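Local coordinates for protein pelota homolog (Archaeoglobus fulgidus, PDB 3OBY) that probably recognises stalled ribosomes and helps to release them and degrade damaged mRNA, with an endoribonuclease activity ascribed to its N-terminal Sm-fold domain, at residues R78-G83 against T96-V101; R128-M133 against A143-Q148; F183-L188 against P209-N214. All blocks are in the same frame, centred on the assembly; numbering follows the deposited sequence.

Contact 1 (R78-G83 against T96-V101); sequences RLRVSG and TLNITV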
loop_
_atom_site.group_PDB
_atom_site.type_symbol
_atom_site.label_atom_id
_atom_site.label_comp_id
_atom_site.label_asym_id
_atom_site.label_seq_id
_atom_site.Cartn_x
_atom_site.Cartn_y
_atom_site.Cartn_z
ATOM N N ARG A 78 -1.543 2.141 -15.159
ATOM C CA ARG A 78 -0.467 1.251 -15.586
ATOM C C ARG A 78 0.683 2.062 -16.161
ATOM O O ARG A 78 0.477 3.023 -16.899
ATOM C CB ARG A 78 -0.952 0.269 -16.663
ATOM C CG ARG A 78 -2.235 -0.475 -16.337
ATOM C CD ARG A 78 -2.618 -1.413 -17.471
ATOM N NE ARG A 78 -1.754 -2.586 -17.512
ATOM C CZ ARG A 78 -1.400 -3.218 -18.626
ATOM N NH1 ARG A 78 -1.832 -2.789 -19.805
ATOM N NH2 ARG A 78 -0.622 -4.289 -18.559
ATOM N N LEU A 79 1.899 1.653 -15.830
ATOM C CA LEU A 79 3.097 2.330 -16.306
ATOM C C LEU A 79 3.671 1.535 -17.466
ATOM O O LEU A 79 3.997 0.359 -17.309
ATOM C CB LEU A 79 4.108 2.416 -15.159
ATOM C CG LEU A 79 5.412 3.182 -15.352
ATOM C CD1 LEU A 79 5.134 4.565 -15.903
ATOM C CD2 LEU A 79 6.121 3.270 -14.015
ATOM N N ARG A 80 3.775 2.156 -18.638
ATOM C CA ARG A 80 4.317 1.456 -19.802
ATOM C C ARG A 80 5.807 1.708 -19.970
ATOM O O ARG A 80 6.230 2.836 -20.229
ATOM C CB ARG A 80 3.601 1.873 -21.084
ATOM C CG ARG A 80 4.116 1.132 -22.316
ATOM C CD ARG A 80 3.510 1.645 -23.611
ATOM N NE ARG A 80 2.057 1.531 -23.609
ATOM C CZ ARG A 80 1.229 2.570 -23.606
ATOM N NH1 ARG A 80 1.716 3.805 -23.607
ATOM N NH2 ARG A 80 -0.085 2.375 -23.598
ATOM N N VAL A 81 6.598 0.651 -19.807
ATOM C CA VAL A 81 8.045 0.742 -19.953
ATOM C C VAL A 81 8.464 -0.062 -21.180
ATOM O O VAL A 81 8.235 -1.273 -21.256
ATOM C CB VAL A 81 8.772 0.187 -18.720
ATOM C CG1 VAL A 81 10.273 0.286 -18.915
ATOM C CG2 VAL A 81 8.352 0.951 -17.486
ATOM N N SER A 82 9.077 0.614 -22.143
ATOM C CA SER A 82 9.501 -0.056 -23.356
ATOM C C SER A 82 10.962 0.207 -23.695
ATOM O O SER A 82 11.523 1.250 -23.349
ATOM C CB SER A 82 8.601 0.365 -24.521
ATOM O OG SER A 82 8.614 1.764 -24.707
ATOM N N GLY A 83 11.575 -0.758 -24.372
ATOM C CA GLY A 83 12.965 -0.626 -24.763
ATOM C C GLY A 83 13.468 -1.826 -25.543
ATOM O O GLY A 83 12.698 -2.718 -25.911
ATOM N N THR A 96 7.826 -4.486 -24.395
ATOM C CA THR A 96 7.209 -3.531 -23.476
ATOM C C THR A 96 6.790 -4.199 -22.168
ATOM O O THR A 96 6.144 -5.249 -22.168
ATOM C CB THR A 96 5.948 -2.872 -24.102
ATOM O OG1 THR A 96 6.321 -2.086 -25.237
ATOM C CG2 THR A 96 5.254 -1.986 -23.095
ATOM N N LEU A 97 7.161 -3.585 -21.052
ATOM C CA LEU A 97 6.797 -4.111 -19.747
ATOM C C LEU A 97 5.724 -3.168 -19.186
ATOM O O LEU A 97 5.913 -1.951 -19.164
ATOM C CB LEU A 97 8.031 -4.141 -18.824
ATOM C CG LEU A 97 9.318 -4.861 -19.274
ATOM C CD1 LEU A 97 10.480 -4.471 -18.368
ATOM C CD2 LEU A 97 9.116 -6.360 -19.245
ATOM N N ASN A 98 4.590 -3.719 -18.767
ATOM C CA ASN A 98 3.518 -2.897 -18.201
ATOM C C ASN A 98 3.454 -3.087 -16.689
ATOM O O ASN A 98 3.042 -4.139 -16.201
ATOM C CB ASN A 98 2.154 -3.248 -18.824
ATOM C CG ASN A 98 1.987 -2.698 -20.234
ATOM O OD1 ASN A 98 2.239 -1.521 -20.490
ATOM N ND2 ASN A 98 1.543 -3.547 -21.151
ATOM N N ILE A 99 3.855 -2.062 -15.947
ATOM C CA ILE A 99 3.843 -2.137 -14.490
ATOM C C ILE A 99 2.535 -1.685 -13.858
ATOM O O ILE A 99 2.028 -0.604 -14.161
ATOM C CB ILE A 99 4.963 -1.276 -13.878
ATOM C CG1 ILE A 99 6.270 -1.519 -14.629
ATOM C CG2 ILE A 99 5.113 -1.604 -12.401
ATOM C CD1 ILE A 99 6.619 -2.988 -14.788
ATOM N N THR A 100 1.985 -2.523 -12.986
ATOM C CA THR A 100 0.758 -2.182 -12.264
ATOM C C THR A 100 1.009 -2.450 -10.772
ATOM O O THR A 100 1.988 -3.099 -10.418
ATOM C CB THR A 100 -0.453 -3.025 -12.732
ATOM O OG1 THR A 100 -0.195 -4.411 -12.503
ATOM C CG2 THR A 100 -0.721 -2.807 -14.194
ATOM N N VAL A 101 0.143 -1.949 -9.899
ATOM C CA VAL A 101 0.316 -2.179 -8.464
ATOM C C VAL A 101 0.349 -3.672 -8.196
ATOM O O VAL A 101 -0.335 -4.441 -8.866
ATOM C CB VAL A 101 -0.843 -1.579 -7.615
ATOM C CG1 VAL A 101 -0.852 -0.077 -7.721
ATOM C CG2 VAL A 101 -2.167 -2.138 -8.076
#

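Contact 2 (R128-M133 against A143-Q148); sequences RPEIVM and AGVLRQ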
loop_
_atom_site.group_PDB
_atom_site.type_symbol
_atom_site.label_atom_id
_atom_site.label_comp_id
_atom_site.label_asym_id
_atom_site.label_seq_id
_atom_site.Cartn_x
_atom_site.Cartn_y
_atom_site.Cartn_z
ATOM N N ARG A 128 3.870 -1.997 7.837
ATOM C CA ARG A 128 2.933 -3.054 8.180
ATOM C C ARG A 128 2.648 -3.009 9.673
ATOM O O ARG A 128 3.554 -2.846 10.485
ATOM C CB ARG A 128 3.540 -4.403 7.807
ATOM C CG ARG A 128 2.645 -5.282 6.979
ATOM C CD ARG A 128 3.256 -5.607 5.619
ATOM N NE ARG A 128 3.400 -4.433 4.760
ATOM C CZ ARG A 128 3.591 -4.494 3.442
ATOM N NH1 ARG A 128 3.658 -5.669 2.828
ATOM N NH2 ARG A 128 3.722 -3.379 2.734
ATOM N N PRO A 129 1.376 -3.145 10.056
ATOM C CA PRO A 129 0.978 -3.119 11.464
ATOM C C PRO A 129 1.352 -4.449 12.105
ATOM O O PRO A 129 1.546 -5.437 11.408
ATOM C CB PRO A 129 -0.530 -2.936 11.375
ATOM C CG PRO A 129 -0.868 -3.766 10.196
ATOM C CD PRO A 129 0.208 -3.379 9.191
ATOM N N GLU A 130 1.463 -4.476 13.424
ATOM C CA GLU A 130 1.798 -5.717 14.104
ATOM C C GLU A 130 0.665 -6.701 13.832
ATOM O O GLU A 130 -0.474 -6.488 14.262
ATOM C CB GLU A 130 1.943 -5.484 15.614
ATOM C CG GLU A 130 2.394 -6.715 16.395
ATOM C CD GLU A 130 3.905 -6.897 16.415
ATOM O OE1 GLU A 130 4.550 -6.814 15.343
ATOM O OE2 GLU A 130 4.445 -7.130 17.518
ATOM N N ILE A 131 0.987 -7.776 13.119
ATOM C CA ILE A 131 0.002 -8.794 12.766
ATOM C C ILE A 131 0.165 -10.117 13.524
ATOM O O ILE A 131 1.262 -10.664 13.616
ATOM C CB ILE A 131 0.062 -9.123 11.247
ATOM C CG1 ILE A 131 -0.073 -7.850 10.410
ATOM C CG2 ILE A 131 -1.043 -10.085 10.891
ATOM C CD1 ILE A 131 -1.312 -7.055 10.721
ATOM N N VAL A 132 -0.938 -10.633 14.052
ATOM C CA VAL A 132 -0.912 -11.906 14.761
ATOM C C VAL A 132 -1.802 -12.925 14.056
ATOM O O VAL A 132 -2.939 -12.636 13.689
ATOM C CB VAL A 132 -1.391 -11.772 16.228
ATOM C CG1 VAL A 132 -1.593 -13.162 16.836
ATOM C CG2 VAL A 132 -0.365 -11.000 17.039
ATOM N N MET A 133 -1.270 -14.123 13.864
ATOM C CA MET A 133 -2.013 -15.183 13.215
ATOM C C MET A 133 -2.369 -16.255 14.232
ATOM O O MET A 133 -1.529 -16.672 15.031
ATOM C CB MET A 133 -1.186 -15.786 12.085
ATOM C CG MET A 133 -1.174 -14.959 10.820
ATOM S SD MET A 133 -0.090 -15.680 9.597
ATOM C CE MET A 133 0.796 -14.209 8.987
ATOM N N ALA A 143 -0.652 -19.539 18.031
ATOM C CA ALA A 143 -0.565 -18.198 17.492
ATOM C C ALA A 143 0.875 -17.795 17.254
ATOM O O ALA A 143 1.783 -18.204 17.974
ATOM C CB ALA A 143 -1.228 -17.215 18.436
ATOM N N GLY A 144 1.066 -16.989 16.223
ATOM C CA GLY A 144 2.384 -16.508 15.883
ATOM C C GLY A 144 2.247 -15.066 15.444
ATOM O O GLY A 144 1.159 -14.616 15.082
ATOM N N VAL A 145 3.347 -14.332 15.498
ATOM C CA VAL A 145 3.349 -12.946 15.087
ATOM C C VAL A 145 4.227 -12.874 13.848
ATOM O O VAL A 145 5.141 -13.679 13.684
ATOM C CB VAL A 145 3.915 -12.029 16.194
ATOM C CG1 VAL A 145 5.352 -12.427 16.517
ATOM C CG2 VAL A 145 3.831 -10.564 15.756
ATOM N N LEU A 146 3.934 -11.923 12.970
ATOM C CA LEU A 146 4.705 -11.775 11.752
ATOM C C LEU A 146 6.001 -11.027 12.051
ATOM O O LEU A 146 6.022 -10.055 12.803
ATOM C CB LEU A 146 3.883 -11.028 10.698
ATOM C CG LEU A 146 4.483 -10.961 9.293
ATOM C CD1 LEU A 146 4.637 -12.376 8.741
ATOM C CD2 LEU A 146 3.583 -10.125 8.392
ATOM N N ARG A 147 7.087 -11.512 11.467
ATOM C CA ARG A 147 8.395 -10.908 11.647
ATOM C C ARG A 147 9.080 -10.976 10.291
ATOM O O ARG A 147 8.567 -11.617 9.374
ATOM C CB ARG A 147 9.179 -11.679 12.707
ATOM C CG ARG A 147 8.659 -11.456 14.122
ATOM C CD ARG A 147 9.128 -10.115 14.668
ATOM N NE ARG A 147 8.475 -9.757 15.925
ATOM C CZ ARG A 147 7.357 -9.045 16.015
ATOM N NH1 ARG A 147 6.757 -8.605 14.918
ATOM N NH2 ARG A 147 6.839 -8.770 17.204
ATOM N N GLN A 148 10.223 -10.318 10.149
ATOM C CA GLN A 148 10.925 -10.314 8.871
ATOM C C GLN A 148 11.168 -11.701 8.280
ATOM O O GLN A 148 10.989 -11.900 7.080
ATOM C CB GLN A 148 12.270 -9.593 8.999
ATOM C CG GLN A 148 12.198 -8.235 9.656
ATOM C CD GLN A 148 13.501 -7.468 9.537
ATOM O OE1 GLN A 148 13.703 -6.455 10.208
ATOM N NE2 GLN A 148 14.391 -7.944 8.671
HETATM O O HOH W 1 3.693 -7.999 13.037
#

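Contact 3 (F183-L188 against P209-N214); sequences FDFKYL and PEMAKN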
loop_
_atom_site.group_PDB
_atom_site.type_symbol
_atom_site.label_atom_id
_atom_site.label_comp_id
_atom_site.label_asym_id
_atom_site.label_seq_id
_atom_site.Cartn_x
_atom_site.Cartn_y
_atom_site.Cartn_z
ATOM N N PHE A 183 -0.536 -10.136 24.388
ATOM C CA PHE A 183 0.611 -10.052 23.477
ATOM C C PHE A 183 0.761 -8.666 22.839
ATOM O O PHE A 183 1.878 -8.206 22.596
ATOM C CB PHE A 183 0.526 -11.115 22.375
ATOM C CG PHE A 183 1.681 -11.070 21.406
ATOM C CD1 PHE A 183 2.978 -11.312 21.843
ATOM C CD2 PHE A 183 1.480 -10.728 20.065
ATOM C CE1 PHE A 183 4.061 -11.217 20.960
ATOM C CE2 PHE A 183 2.555 -10.630 19.175
ATOM C CZ PHE A 183 3.847 -10.871 19.624
ATOM N N ASP A 184 -0.362 -8.013 22.557
ATOM C CA ASP A 184 -0.360 -6.670 21.979
ATOM C C ASP A 184 -0.041 -6.628 20.483
ATOM O O ASP A 184 1.109 -6.757 20.064
ATOM C CB ASP A 184 0.617 -5.779 22.760
ATOM C CG ASP A 184 0.413 -4.297 22.491
ATOM O OD1 ASP A 184 0.940 -3.481 23.275
ATOM O OD2 ASP A 184 -0.264 -3.945 21.501
ATOM N N PHE A 185 -1.087 -6.437 19.688
ATOM C CA PHE A 185 -0.983 -6.358 18.239
ATOM C C PHE A 185 -2.184 -5.548 17.765
ATOM O O PHE A 185 -2.994 -5.105 18.576
ATOM C CB PHE A 185 -1.063 -7.748 17.636
ATOM C CG PHE A 185 -2.320 -8.475 17.986
ATOM C CD1 PHE A 185 -2.458 -9.092 19.219
ATOM C CD2 PHE A 185 -3.400 -8.474 17.112
ATOM C CE1 PHE A 185 -3.648 -9.715 19.568
ATOM C CE2 PHE A 185 -4.595 -9.093 17.451
ATOM C CZ PHE A 185 -4.725 -9.706 18.685
ATOM N N LYS A 186 -2.312 -5.350 16.457
ATOM C CA LYS A 186 -3.457 -4.603 15.962
ATOM C C LYS A 186 -4.396 -5.426 15.100
ATOM O O LYS A 186 -5.602 -5.268 15.187
ATOM C CB LYS A 186 -3.008 -3.339 15.220
ATOM C CG LYS A 186 -1.746 -3.481 14.412
ATOM C CD LYS A 186 -1.118 -2.106 14.208
ATOM C CE LYS A 186 -0.261 -1.683 15.393
ATOM N NZ LYS A 186 1.009 -2.456 15.446
ATOM N N TYR A 187 -3.857 -6.316 14.280
ATOM C CA TYR A 187 -4.714 -7.138 13.431
ATOM C C TYR A 187 -4.524 -8.618 13.686
ATOM O O TYR A 187 -3.400 -9.098 13.864
ATOM C CB TYR A 187 -4.469 -6.845 11.946
ATOM C CG TYR A 187 -4.910 -5.470 11.526
ATOM C CD1 TYR A 187 -6.261 -5.131 11.485
ATOM C CD2 TYR A 187 -3.975 -4.492 11.204
ATOM C CE1 TYR A 187 -6.666 -3.844 11.133
ATOM C CE2 TYR A 187 -4.367 -3.207 10.851
ATOM C CZ TYR A 187 -5.711 -2.890 10.819
ATOM O OH TYR A 187 -6.092 -1.613 10.486
ATOM N N LEU A 188 -5.642 -9.332 13.693
ATOM C CA LEU A 188 -5.645 -10.758 13.937
ATOM C C LEU A 188 -6.185 -11.527 12.738
ATOM O O LEU A 188 -7.218 -11.171 12.173
ATOM C CB LEU A 188 -6.497 -11.070 15.178
ATOM C CG LEU A 188 -6.755 -12.544 15.524
ATOM C CD1 LEU A 188 -5.455 -13.213 15.934
ATOM C CD2 LEU A 188 -7.778 -12.642 16.646
ATOM N N PRO A 209 -14.781 -6.829 21.981
ATOM C CA PRO A 209 -15.157 -6.019 20.813
ATOM C C PRO A 209 -14.034 -5.249 20.123
ATOM O O PRO A 209 -14.031 -5.119 18.901
ATOM C CB PRO A 209 -16.250 -5.096 21.368
ATOM C CG PRO A 209 -15.889 -4.971 22.805
ATOM C CD PRO A 209 -15.518 -6.387 23.174
ATOM N N GLU A 210 -13.080 -4.745 20.897
ATOM C CA GLU A 210 -11.981 -3.990 20.315
ATOM C C GLU A 210 -11.024 -4.866 19.523
ATOM O O GLU A 210 -10.472 -4.436 18.508
ATOM C CB GLU A 210 -11.225 -3.238 21.405
ATOM C CG GLU A 210 -12.048 -2.135 22.020
ATOM C CD GLU A 210 -12.566 -1.155 20.980
ATOM O OE1 GLU A 210 -13.730 -0.733 21.102
ATOM O OE2 GLU A 210 -11.817 -0.797 20.046
ATOM N N MET A 211 -10.828 -6.095 19.987
ATOM C CA MET A 211 -9.941 -7.013 19.293
ATOM C C MET A 211 -10.664 -7.587 18.077
ATOM O O MET A 211 -10.065 -7.790 17.020
ATOM C CB MET A 211 -9.513 -8.149 20.225
ATOM C CG MET A 211 -8.391 -9.016 19.669
ATOM S SD MET A 211 -8.077 -10.502 20.641
ATOM C CE MET A 211 -7.367 -9.786 22.126
ATOM N N ALA A 212 -11.960 -7.830 18.225
ATOM C CA ALA A 212 -12.754 -8.394 17.141
ATOM C C ALA A 212 -12.930 -7.444 15.954
ATOM O O ALA A 212 -13.116 -7.895 14.824
ATOM C CB ALA A 212 -14.115 -8.828 17.667
ATOM N N LYS A 213 -12.863 -6.138 16.201
ATOM C CA LYS A 213 -13.047 -5.169 15.126
ATOM C C LYS A 213 -11.893 -5.187 14.136
ATOM O O LYS A 213 -12.015 -4.708 13.012
ATOM C CB LYS A 213 -13.222 -3.757 15.698
ATOM C CG LYS A 213 -11.932 -3.052 16.068
ATOM C CD LYS A 213 -12.210 -1.661 16.614
ATOM C CE LYS A 213 -10.920 -0.867 16.802
ATOM N NZ LYS A 213 -9.953 -1.520 17.733
ATOM N N ASN A 214 -10.769 -5.746 14.559
ATOM C CA ASN A 214 -9.594 -5.837 13.701
ATOM C C ASN A 214 -9.171 -7.286 13.514
ATOM O O ASN A 214 -7.987 -7.582 13.395
ATOM C CB ASN A 214 -8.446 -5.044 14.313
ATOM C CG ASN A 214 -8.675 -3.561 14.247
ATOM O OD1 ASN A 214 -8.168 -2.807 15.075
ATOM N ND2 ASN A 214 -9.434 -3.125 13.248
HETATM O O HOH W 2 -7.191 -7.471 16.059
#

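Contact 1 (R78-G83 against T96-V101)
The guanidinium of R78 has the side chain of N98 lying against one of its faces, with N98 CB 3.0 Å from R78 NH2, and the methyl T100 CG2 at its edge, 3.5 Å from R78 NE. The N98 amide is tilted 51° from the guanidinium plane, so this is a slanted packing contact, and the nitrogens facing each other, R78 NH2 and N98 ND2, are both donors. R78 gets there by bending at chi3 (74°) and running alongside T100. On the same side of the sheet R80 starts out with CG anti to its backbone N and bends at chi3. Its CG meets T96 CG2 at 3.4 Å, while its guanidinium, steeply inclined to the N98 amide, forms a salt bridge with E71.

Beneath these groups the backbones form an antiparallel hairpin. L79 and I99 are a hydrogen-bonded pair, with L79 N to I99 O and I99 N to L79 O both 2.8 Å. V81 and L97 make the next such pair, and their side chains join those of L79 and I99 on the opposite, buried face.

Within the Sm-fold domain 94-99 is an outermost strand of the sheet, and 79-87 lies between it and 63-72. Helix 22-31 meets the buried face at L79 and I99, V81 and L97 rest on I65, and L97 reaches strand 37-40.

Contact 2 (R128-M133 against A143-Q148)
R147 grips the carboxylate of E130 end-on, one nitrogen to each oxygen: R147 NH1 to E130 OE1 and R147 NH2 to E130 OE2, both 2.9 Å and both nearly straight. The oxygens lie close to the guanidinium plane, whereas the nitrogens approach from above the carboxylate plane, the two planes being 26° apart. E130 reaches this position with CG anti to its backbone N (chi1 -176°) and a bend at chi2; R147 folds back through its own bend at chi2.

A water adds a further grip. It donates to E130 OE1 and to L146 O and accepts from I131 N at 2.7 Å, tying the carboxylate to both backbones where the strands begin to part. R147 NH1 also makes a weak bond to L146 O. V145 packs against both partners: its CG1 lies over the centre of one guanidinium face, and its CG2 is 3.7 Å from E130 CD. An alanine in place of E130 has no carboxylate for R147 or the water, and would probably leave the guanidinium less firmly placed and the water less well held.

Farther along, the hairpin is carried by its backbone. L146 N donates to I131 O at 3.0 Å, and M133 and G144 exchange two bonds as an antiparallel hydrogen-bonded pair, M133 N to G144 O being 2.8 Å. V132 and V145 form the non-hydrogen-bonded pair between them.

This hairpin belongs to a mixed five-stranded sheet, with 150-158 flanking strand 140-147 and the parallel strand 187-191 flanking 131-137. On one face I131 and L146 pack against I240 and V237 of the long helix 236-262; on the other, F185 touches V132 and E130.

Contact 3 (F183-L188 against P209-N214)
Two ends of a beta-alpha-beta crossover meet here: strand 187-191 starts beside the turn that leads from the short helix 209-212 into its parallel neighbour, strand 215-217. The one direct hydrogen bond between the segments runs from L188 N to N214 O, 2.9 Å long and in the carbonyl plane. The same oxygen accepts a CA-H...O contact from Y187 CA at 3.3 Å, so N214 O holds the beginning of the strand from two neighbouring residues. A water lies between the segments, 2.9 Å from K186 O and 3.0 Å from M211 O.

Charge acts within the turn itself. K213 NZ forms a salt bridge with E210 OE2 on its anti lone pair, and it also donates to E210 O, so one ammonium joins the side chain and the backbone oxygen of E210.

Apolar contact comes from M211, which runs out with CG anti to the backbone N and bends at chi3; its CG is 3.9 Å from F185 CZ. This is a Met-aromatic contact with the sulfur at the ring edge; L180 of helix 172-183 backs both residues. At the start of the strand the CD1-CE1 side of the Y187 ring meets the N214 side chain, ring and amide planes 60° apart, with Y187 CE1 3.6 Å from N214 ND2.

Along the chain the three contacts come one after another, each closing before the next opens. Contact 1 lies in the N-terminal Sm-fold domain, its centre 33 Å from that of contact 2 and 38 Å from that of contact 3, on the opposite side of the chain's centre. Contacts 2 and 3 are direct neighbours, with centres 12 Å apart, because strands 131-137 and 187-191 run side by side in one mixed sheet. There V132 N probably bonds to Y187 O, and V132 CG2 packs on the F185 ring. Contacts 2 and 3 therefore belong to one folded unit, while contact 1 belongs to another, consistent with the inter-domain plasticity described for archaeal Pelotas.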